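Local coordinates for 6-carboxyhexanoate--coa ligase (Bacillus subtilis, PDB 5FLG), which belongs to the 6-carboxyhexanoate--CoA ligase family and binds phosphoaminophosphonic acid-adenylate ester, magnesium and pimelic acid, at residues A[126-132]-A[228-234]; A[182-186]-A[206-210]. All coordinates share one frame; numbering follows the deposited sequence.

Interaction 1 (A[126-132]-A[228-234]). With ANP (phosphoaminophosphonic acid-adenylate ester), chain D.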
ATOM      1  N   ALA A 126      15.298 -12.135  -3.351  1.00 24.62           N
ATOM      2  CA  ALA A 126      16.579 -12.772  -3.495  1.00 27.16           C
ATOM      3  C   ALA A 126      16.493 -14.186  -2.952  1.00 26.97           C
ATOM      4  O   ALA A 126      15.661 -14.483  -2.097  1.00 23.78           O
ATOM      5  CB  ALA A 126      17.650 -12.009  -2.724  1.00 28.83           C
ATOM      6  N   VAL A 127      17.328 -15.036  -3.518  1.00 25.29           N
ATOM      7  CA  VAL A 127      17.509 -16.381  -3.051  1.00 28.86           C
ATOM      8  C   VAL A 127      18.716 -16.405  -2.147  1.00 30.17           C
ATOM      9  O   VAL A 127      19.719 -15.774  -2.451  1.00 32.12           O
ATOM     10  CB  VAL A 127      17.759 -17.305  -4.254  1.00 30.96           C
ATOM     11  CG1 VAL A 127      18.171 -18.700  -3.775  1.00 31.12           C
ATOM     12  CG2 VAL A 127      16.508 -17.354  -5.132  1.00 27.76           C
ATOM     13  N   LEU A 128      18.641 -17.193  -1.079  1.00 32.18           N
ATOM     14  CA  LEU A 128      19.759 -17.379  -0.176  1.00 27.73           C
ATOM     15  C   LEU A 128      20.323 -18.780  -0.344  1.00 36.41           C
ATOM     16  O   LEU A 128      19.592 -19.771  -0.211  1.00 36.20           O
ATOM     17  CB  LEU A 128      19.307 -17.198   1.283  1.00 31.12           C
ATOM     18  CG  LEU A 128      19.311 -15.811   1.935  1.00 37.57           C
ATOM     19  CD1 LEU A 128      18.593 -14.776   1.095  1.00 36.52           C
ATOM     20  CD2 LEU A 128      18.710 -15.865   3.330  1.00 38.23           C
ATOM     21  N   PHE A 129      21.624 -18.857  -0.632  1.00 31.33           N
ATOM     22  CA  PHE A 129      22.229 -20.077  -1.039  1.00 31.80           C
ATOM     23  C   PHE A 129      23.342 -20.436  -0.039  1.00 34.38           C
ATOM     24  O   PHE A 129      24.334 -19.726   0.117  1.00 37.51           O
ATOM     25  CB  PHE A 129      22.769 -19.940  -2.470  1.00 30.63           C
ATOM     26  CG  PHE A 129      22.910 -21.251  -3.195  1.00 32.40           C
ATOM     27  CD1 PHE A 129      21.795 -22.037  -3.457  1.00 32.43           C
ATOM     28  CD2 PHE A 129      24.162 -21.752  -3.522  1.00 34.31           C
ATOM     29  CE1 PHE A 129      21.928 -23.285  -4.052  1.00 35.86           C
ATOM     30  CE2 PHE A 129      24.297 -22.998  -4.112  1.00 35.96           C
ATOM     31  CZ  PHE A 129      23.176 -23.769  -4.378  1.00 33.33           C
ATOM     32  N   ASP A 130      23.179 -21.551   0.637  1.00 34.29           N
ATOM     33  CA  ASP A 130      24.120 -21.929   1.705  1.00 31.74           C
ATOM     34  C   ASP A 130      25.352 -22.560   1.103  1.00 31.41           C
ATOM     35  O   ASP A 130      25.240 -23.579   0.450  1.00 37.46           O
ATOM     36  CB  ASP A 130      23.423 -22.924   2.584  1.00 36.57           C
ATOM     37  CG  ASP A 130      24.263 -23.378   3.766  1.00 38.63           C
ATOM     38  OD1 ASP A 130      25.503 -23.213   3.800  1.00 43.27           O
ATOM     39  OD2 ASP A 130      23.631 -23.935   4.662  1.00 45.24           O
ATOM     40  N   ILE A 131      26.538 -22.010   1.375  1.00 30.08           N
ATOM     41  CA  ILE A 131      27.754 -22.515   0.760  1.00 36.46           C
ATOM     42  C   ILE A 131      28.254 -23.775   1.492  1.00 37.29           C
ATOM     43  O   ILE A 131      29.139 -24.432   1.022  1.00 37.80           O
ATOM     44  CB  ILE A 131      28.899 -21.498   0.765  1.00 39.05           C
ATOM     45  CG1 ILE A 131      29.474 -21.347   2.177  1.00 50.43           C
ATOM     46  CG2 ILE A 131      28.454 -20.163   0.225  1.00 42.67           C
ATOM     47  CD1 ILE A 131      30.780 -20.580   2.224  1.00 55.83           C
ATOM     48  N   HIS A 132      27.630 -24.140   2.587  1.00 36.04           N
ATOM     49  CA  HIS A 132      27.991 -25.395   3.269  1.00 47.03           C
ATOM     50  C   HIS A 132      27.230 -26.601   2.725  1.00 44.39           C
ATOM     51  O   HIS A 132      27.804 -27.647   2.495  1.00 50.53           O
ATOM     52  CB  HIS A 132      27.717 -25.274   4.767  1.00 39.29           C
ATOM     53  CG  HIS A 132      28.592 -24.282   5.446  1.00 45.72           C
ATOM     54  ND1 HIS A 132      29.950 -24.210   5.211  1.00 45.19           N
ATOM     55  CD2 HIS A 132      28.311 -23.325   6.364  1.00 49.51           C
ATOM     56  CE1 HIS A 132      30.477 -23.277   5.985  1.00 46.74           C
ATOM     57  NE2 HIS A 132      29.500 -22.700   6.667  1.00 48.39           N
ATOM     58  N   ARG A 228      19.065 -12.719  -8.483  1.00 28.74           N
ATOM     59  CA  ARG A 228      19.576 -12.136  -7.286  1.00 29.53           C
ATOM     60  C   ARG A 228      19.816 -13.312  -6.317  1.00 25.86           C
ATOM     61  O   ARG A 228      18.879 -13.842  -5.745  1.00 27.04           O
ATOM     62  CB  ARG A 228      18.559 -11.149  -6.711  1.00 29.84           C
ATOM     63  CG  ARG A 228      19.153 -10.029  -5.876  1.00 31.38           C
ATOM     64  CD  ARG A 228      19.901  -9.101  -6.781  1.00 31.12           C
ATOM     65  NE  ARG A 228      20.245  -7.791  -6.232  1.00 29.75           N
ATOM     66  CZ  ARG A 228      19.765  -6.642  -6.688  1.00 30.12           C
ATOM     67  NH1 ARG A 228      18.655  -6.615  -7.437  1.00 29.61           N
ATOM     68  NH2 ARG A 228      20.405  -5.525  -6.422  1.00 32.53           N
ATOM     69  N   VAL A 229      21.069 -13.647  -6.104  1.00 28.91           N
ATOM     70  CA  VAL A 229      21.445 -14.728  -5.179  1.00 29.28           C
ATOM     71  C   VAL A 229      22.468 -14.202  -4.185  1.00 33.75           C
ATOM     72  O   VAL A 229      23.463 -13.570  -4.586  1.00 30.03           O
ATOM     73  CB  VAL A 229      22.099 -15.907  -5.937  1.00 30.68           C
ATOM     74  CG1 VAL A 229      22.452 -17.030  -4.977  1.00 32.61           C
ATOM     75  CG2 VAL A 229      21.155 -16.432  -7.006  1.00 33.69           C
ATOM     76  N   PHE A 230      22.279 -14.578  -2.908  1.00 30.30           N
ATOM     77  CA  PHE A 230      23.222 -14.252  -1.862  1.00 27.59           C
ATOM     78  C   PHE A 230      23.848 -15.559  -1.399  1.00 28.21           C
ATOM     79  O   PHE A 230      23.147 -16.424  -0.906  1.00 25.45           O
ATOM     80  CB  PHE A 230      22.519 -13.612  -0.644  1.00 27.68           C
ATOM     81  CG  PHE A 230      21.759 -12.351  -0.948  1.00 26.48           C
ATOM     82  CD1 PHE A 230      22.083 -11.575  -2.046  1.00 28.59           C
ATOM     83  CD2 PHE A 230      20.802 -11.886  -0.075  1.00 27.51           C
ATOM     84  CE1 PHE A 230      21.354 -10.430  -2.334  1.00 27.78           C
ATOM     85  CE2 PHE A 230      20.104 -10.705  -0.333  1.00 32.76           C
ATOM     86  CZ  PHE A 230      20.384  -9.983  -1.481  1.00 27.02           C
ATOM     87  N   PHE A 231      25.156 -15.650  -1.494  1.00 29.81           N
ATOM     88  CA  PHE A 231      25.860 -16.830  -1.070  1.00 32.39           C
ATOM     89  C   PHE A 231      26.190 -16.693   0.405  1.00 34.28           C
ATOM     90  O   PHE A 231      26.865 -15.738   0.820  1.00 34.47           O
ATOM     91  CB  PHE A 231      27.117 -16.989  -1.911  1.00 32.03           C
ATOM     92  CG  PHE A 231      26.842 -17.337  -3.355  1.00 33.43           C
ATOM     93  CD1 PHE A 231      26.707 -18.652  -3.749  1.00 33.94           C
ATOM     94  CD2 PHE A 231      26.688 -16.334  -4.317  1.00 35.96           C
ATOM     95  CE1 PHE A 231      26.455 -18.970  -5.069  1.00 34.52           C
ATOM     96  CE2 PHE A 231      26.408 -16.640  -5.636  1.00 37.04           C
ATOM     97  CZ  PHE A 231      26.286 -17.962  -6.014  1.00 37.98           C
ATOM     98  N   ILE A 232      25.575 -17.553   1.207  1.00 33.42           N
ATOM     99  CA  ILE A 232      25.600 -17.433   2.671  1.00 39.05           C
ATOM    100  C   ILE A 232      26.522 -18.449   3.358  1.00 42.00           C
ATOM    101  O   ILE A 232      26.520 -19.639   3.032  1.00 38.01           O
ATOM    102  CB  ILE A 232      24.203 -17.669   3.264  1.00 38.66           C
ATOM    103  CG1 ILE A 232      23.202 -16.725   2.626  1.00 36.95           C
ATOM    104  CG2 ILE A 232      24.222 -17.533   4.780  1.00 40.48           C
ATOM    105  CD1 ILE A 232      23.423 -15.262   2.943  1.00 36.50           C
ATOM    106  N   ASP A 233      27.315 -17.948   4.295  1.00 43.11           N
ATOM    107  CA  ASP A 233      28.173 -18.760   5.133  1.00 48.02           C
ATOM    108  C   ASP A 233      27.893 -18.429   6.590  1.00 62.21           C
ATOM    109  O   ASP A 233      28.464 -17.484   7.139  1.00 76.86           O
ATOM    110  CB  ASP A 233      29.636 -18.456   4.849  1.00 53.01           C
ATOM    111  CG  ASP A 233      30.571 -19.065   5.904  1.00 64.71           C
ATOM    112  OD1 ASP A 233      30.069 -19.691   6.868  1.00 56.36           O
ATOM    113  OD2 ASP A 233      31.803 -18.918   5.771  1.00 69.42           O
ATOM    114  N   GLY A 234      27.021 -19.200   7.216  1.00 64.20           N
ATOM    115  CA  GLY A 234      26.625 -18.911   8.576  1.00 68.80           C
ATOM    116  C   GLY A 234      26.064 -20.143   9.259  1.00 70.30           C
ATOM    117  O   GLY A 234      25.477 -21.007   8.599  1.00 59.08           O
TER
HETATM  118  PG  ANP D 702      12.511  -2.613 -10.698  1.00 34.61           P
HETATM  119  O1G ANP D 702      11.300  -1.729 -10.818  1.00 32.91           O
HETATM  120  O2G ANP D 702      13.003  -3.096 -12.035  1.00 36.24           O
HETATM  121  O3G ANP D 702      13.631  -2.077  -9.865  1.00 29.62           O
HETATM  122  PB  ANP D 702      12.932  -4.974  -8.944  1.00 29.51           P
HETATM  123  O1B ANP D 702      13.666  -4.093  -7.996  1.00 25.35           O
HETATM  124  O2B ANP D 702      12.035  -6.076  -8.520  1.00 29.38           O
HETATM  125  N3B ANP D 702      11.881  -3.984  -9.894  1.00 27.99           N
HETATM  126  PA  ANP D 702      15.482  -5.131 -10.268  1.00 34.05           P
HETATM  127  O1A ANP D 702      15.845  -5.235 -11.677  1.00 28.96           O
HETATM  128  O2A ANP D 702      15.772  -3.912  -9.439  1.00 32.00           O
HETATM  129  O3A ANP D 702      13.959  -5.593 -10.031  1.00 31.40           O
HETATM  130  O5' ANP D 702      16.246  -6.415  -9.566  1.00 27.61           O
HETATM  131  C5' ANP D 702      16.467  -7.594 -10.286  1.00 29.63           C
HETATM  132  C4' ANP D 702      16.092  -8.798  -9.418  1.00 29.70           C
HETATM  133  O4' ANP D 702      16.834  -8.732  -8.194  1.00 29.85           O
HETATM  134  C3' ANP D 702      14.619  -8.796  -9.041  1.00 29.55           C
HETATM  135  O3' ANP D 702      13.842  -9.551  -9.963  1.00 33.47           O
HETATM  136  C2' ANP D 702      14.621  -9.490  -7.710  1.00 30.57           C
HETATM  137  O2' ANP D 702      14.709 -10.899  -7.928  1.00 26.08           O
HETATM  138  C1' ANP D 702      15.919  -9.010  -7.126  1.00 30.02           C
HETATM  139  N9  ANP D 702      15.652  -7.839  -6.283  1.00 32.14           N
HETATM  140  C8  ANP D 702      15.355  -6.551  -6.682  1.00 37.16           C
HETATM  141  N7  ANP D 702      15.259  -5.742  -5.601  1.00 34.41           N
HETATM  142  C5  ANP D 702      15.454  -6.530  -4.499  1.00 27.81           C
HETATM  143  C6  ANP D 702      15.450  -6.360  -3.037  1.00 31.13           C
HETATM  144  N6  ANP D 702      15.192  -5.181  -2.463  1.00 35.14           N
HETATM  145  N1  ANP D 702      15.720  -7.429  -2.256  1.00 27.74           N
HETATM  146  C2  ANP D 702      15.949  -8.635  -2.788  1.00 26.06           C
HETATM  147  N3  ANP D 702      16.043  -8.879  -4.106  1.00 27.49           N
HETATM  148  C4  ANP D 702      15.695  -7.897  -4.971  1.00 28.03           C
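Because its CG lies beside the backbone N (chi1 -59°), F230 lays one ring face against A126, whose CB stands 3.9 Å from the ring centroid in a CH-pi contact shifted toward the rim. R228 bends at chi2 (70°), and this carries its guanidinium away from 126-132 to phosphoaminophosphonic acid-adenylate ester. There NH1 gives a fairly straight hydrogen bond of 2.9 Å to O4' of that ligand, which lies at the guanidinium edge. NE forms a salt bridge to E191 and NH2 bonds Y204 OH, so all three nitrogens are engaged and the group's rotation is fixed. From these residues on, 127-130 and 228-232 run parallel, joined by a ladder of five backbone bonds from V127 N to R228 O at one end to I131 N to I232 O at the other. On one face L128 CD1 meets F230 CD2 at 3.8 Å and L128 CG packs on I232 CG1, against helix 238-247. On the other, F129 and F231 lie side by side, CD2 to CE1 3.9 Å, against A113 of helix 107-116. At the end of strand 127-130, D130 OD1 accepts H132 N at 2.6 Å in an Asx turn, while H132 NE2 reaches D233 OD1 only weakly. The arrangement is a parallel strand pair inside a helix-flanked mixed sheet, with A126 and R228, at its N-terminal end, lining the phosphoaminophosphonic acid-adenylate ester pocket.

Interaction 2 (A[182-186]-A[206-210])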
ATOM      1  N   VAL A 182      23.744  -5.454   1.938  1.00 33.04           N
ATOM      2  CA  VAL A 182      23.809  -6.890   1.969  1.00 33.17           C
ATOM      3  C   VAL A 182      25.231  -7.347   2.301  1.00 34.39           C
ATOM      4  O   VAL A 182      25.424  -8.248   3.105  1.00 33.09           O
ATOM      5  CB  VAL A 182      23.321  -7.484   0.647  1.00 29.23           C
ATOM      6  CG1 VAL A 182      23.623  -8.970   0.576  1.00 29.35           C
ATOM      7  CG2 VAL A 182      21.821  -7.264   0.507  1.00 30.24           C
ATOM      8  N   SER A 183      26.221  -6.729   1.672  1.00 31.28           N
ATOM      9  CA  SER A 183      27.598  -7.177   1.831  1.00 33.96           C
ATOM     10  C   SER A 183      28.134  -6.990   3.253  1.00 34.90           C
ATOM     11  O   SER A 183      29.067  -7.676   3.671  1.00 36.36           O
ATOM     12  CB  SER A 183      28.476  -6.433   0.872  1.00 30.87           C
ATOM     13  OG  SER A 183      29.788  -6.942   0.888  1.00 29.88           O
ATOM     14  N   ARG A 184      27.636  -5.953   3.914  1.00 35.01           N
ATOM     15  CA  ARG A 184      27.951  -5.673   5.305  1.00 41.22           C
ATOM     16  C   ARG A 184      27.579  -6.858   6.224  1.00 37.92           C
ATOM     17  O   ARG A 184      28.170  -7.067   7.271  1.00 35.14           O
ATOM     18  CB  ARG A 184      27.171  -4.435   5.718  1.00 39.64           C
ATOM     19  CG  ARG A 184      27.415  -3.977   7.141  1.00 47.89           C
ATOM     20  CD  ARG A 184      27.538  -2.459   7.200  1.00 51.18           C
ATOM     21  NE  ARG A 184      27.674  -1.975   8.571  1.00 55.36           N
ATOM     22  CZ  ARG A 184      26.717  -2.096   9.479  1.00 51.48           C
ATOM     23  NH1 ARG A 184      25.584  -2.705   9.156  1.00 52.88           N
ATOM     24  NH2 ARG A 184      26.906  -1.647  10.707  1.00 55.78           N
ATOM     25  N   HIS A 185      26.516  -7.562   5.896  1.00 33.30           N
ATOM     26  CA  HIS A 185      26.082  -8.632   6.764  1.00 34.15           C
ATOM     27  C   HIS A 185      27.151  -9.702   6.959  1.00 30.49           C
ATOM     28  O   HIS A 185      27.671 -10.247   6.014  1.00 30.77           O
ATOM     29  CB  HIS A 185      24.806  -9.248   6.241  1.00 34.60           C
ATOM     30  CG  HIS A 185      24.115 -10.107   7.242  1.00 40.31           C
ATOM     31  ND1 HIS A 185      24.640 -11.311   7.672  1.00 43.42           N
ATOM     32  CD2 HIS A 185      22.990  -9.905   7.964  1.00 41.30           C
ATOM     33  CE1 HIS A 185      23.851 -11.831   8.594  1.00 41.09           C
ATOM     34  NE2 HIS A 185      22.825 -11.014   8.767  1.00 49.58           N
ATOM     35  N   PRO A 186      27.515  -9.980   8.207  1.00 30.39           N
ATOM     36  CA  PRO A 186      28.657 -10.913   8.373  1.00 33.05           C
ATOM     37  C   PRO A 186      28.467 -12.323   7.783  1.00 29.74           C
ATOM     38  O   PRO A 186      29.435 -12.941   7.377  1.00 31.22           O
ATOM     39  CB  PRO A 186      28.878 -10.981   9.896  1.00 30.18           C
ATOM     40  CG  PRO A 186      27.718 -10.318  10.543  1.00 33.57           C
ATOM     41  CD  PRO A 186      26.889  -9.581   9.479  1.00 31.74           C
ATOM     42  N   ALA A 206      29.135  -8.818  -6.057  1.00 27.48           N
ATOM     43  CA  ALA A 206      29.595  -7.986  -4.972  1.00 24.67           C
ATOM     44  C   ALA A 206      30.116  -8.877  -3.850  1.00 26.69           C
ATOM     45  O   ALA A 206      29.558  -9.940  -3.567  1.00 26.59           O
ATOM     46  CB  ALA A 206      28.482  -7.135  -4.460  1.00 25.69           C
ATOM     47  N   GLY A 207      31.062  -8.333  -3.102  1.00 27.12           N
ATOM     48  CA  GLY A 207      31.537  -8.974  -1.886  1.00 29.90           C
ATOM     49  C   GLY A 207      32.472  -8.072  -1.126  1.00 30.24           C
ATOM     50  O   GLY A 207      32.897  -7.018  -1.622  1.00 30.97           O
ATOM     51  N   LYS A 208      32.859  -8.532   0.058  1.00 32.31           N
ATOM     52  CA  LYS A 208      33.491  -7.673   1.044  1.00 32.77           C
ATOM     53  C   LYS A 208      34.852  -7.316   0.535  1.00 31.06           C
ATOM     54  O   LYS A 208      35.251  -6.164   0.618  1.00 36.66           O
ATOM     55  CB  LYS A 208      33.615  -8.390   2.385  1.00 36.53           C
ATOM     56  CG  LYS A 208      32.369  -8.367   3.241  1.00 36.18           C
ATOM     57  CD  LYS A 208      32.555  -9.296   4.446  1.00 40.98           C
ATOM     58  CE  LYS A 208      31.343  -9.289   5.373  1.00 40.42           C
ATOM     59  NZ  LYS A 208      30.158  -9.970   4.804  1.00 39.28           N
ATOM     60  N   LYS A 209      35.498  -8.247  -0.153  1.00 30.33           N
ATOM     61  CA  LYS A 209      36.837  -7.971  -0.652  1.00 34.62           C
ATOM     62  C   LYS A 209      36.843  -7.302  -2.009  1.00 36.55           C
ATOM     63  O   LYS A 209      37.576  -6.341  -2.224  1.00 36.59           O
ATOM     64  CB  LYS A 209      37.647  -9.238  -0.709  1.00 34.00           C
ATOM     65  CG  LYS A 209      37.869  -9.787   0.694  1.00 40.84           C
ATOM     66  CD  LYS A 209      38.849 -10.949   0.709  1.00 42.14           C
ATOM     67  CE  LYS A 209      38.213 -12.165   0.069  1.00 47.03           C
ATOM     68  NZ  LYS A 209      36.868 -12.402   0.665  1.00 54.17           N
ATOM     69  N   MET A 210      36.134  -7.873  -2.971  1.00 30.96           N
ATOM     70  CA  MET A 210      36.203  -7.338  -4.313  1.00 32.69           C
ATOM     71  C   MET A 210      35.378  -6.056  -4.461  1.00 28.61           C
ATOM     72  O   MET A 210      35.414  -5.410  -5.508  1.00 31.95           O
ATOM     73  CB  MET A 210      35.741  -8.390  -5.317  1.00 38.29           C
ATOM     74  CG  MET A 210      34.354  -8.950  -5.045  1.00 38.60           C
ATOM     75  SD  MET A 210      33.834 -10.120  -6.324  1.00 45.69           S
ATOM     76  CE  MET A 210      32.630 -11.058  -5.400  1.00 46.06           C
TER
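K208 and S183 bury most of the surface here, the lysine reaching along the end of helix 170-184 to hold one carbonyl of its last turn, S183 O, and one just beyond it, H185 O. From just beyond strand 203-207 its side chain runs extended through chi2 and chi3, then bends at the last torsion (chi4 71°), which turns NZ in toward the backbone of 182-186. NZ donates to S183 O at 2.8 Å, tilted moderately from the carbonyl plane. It also donates to H185 O at 2.8 Å, but from well above that carbonyl's plane. A third, weak bond goes to V188 O, so three backbone oxygens gather round one ammonium. The methylenes pass over the first of these carbonyls: K208 CG comes within 3.4 Å of S183 O and CE within 3.3 Å of it.

S183 also contributes its hydroxyl. Its OG, anti to the backbone N (chi1 -173°), projects toward 206-210 and rests on the peptide that joins G207 to K208, 3.5 Å from G207 C. The serine thus meets the second segment through both carbonyl and hydroxyl, while L79 touches its side chain from a loop. P186 adds a lighter touch, its CA lying 4.0 Å from K208 NZ. H185 N bonds V182 O, three residues back. The H185 ring faces another way, bonded to A187 N and D244 OD2 and meeting the Y241 ring.

Carbonyls at a helix's C-terminal end carry partial negative charge, and a lysine ammonium there would be expected to offset it. The polar part of the contact is thus probably largely electrostatic, with the lysine's methylenes and S183 OG adding van der Waals contact.

How the interactions relate
Interaction 2 is nested within the loop closed by interaction 1: the segments follow as 126-132, 182-186, 206-210 and 228-234. The centres of the two interactions lie about 12 Å apart, and they touch where F230 CZ packs on V182 CG2 at 3.7 Å; V147 meets both residues. Both contacts reach the same mixed sheet, in which strand 188-194 separates strand 203-207 from strand 227-232, the latter pairing with 127-130. Interaction 1 joins two neighbouring strands of the sheet beside the phosphoaminophosphonic acid-adenylate ester pocket. Interaction 2 ties helix 170-184 to the sheet farther off, its H185 side chain about 13 Å from that ligand. Of the two, interaction 1 alone reaches the ligand.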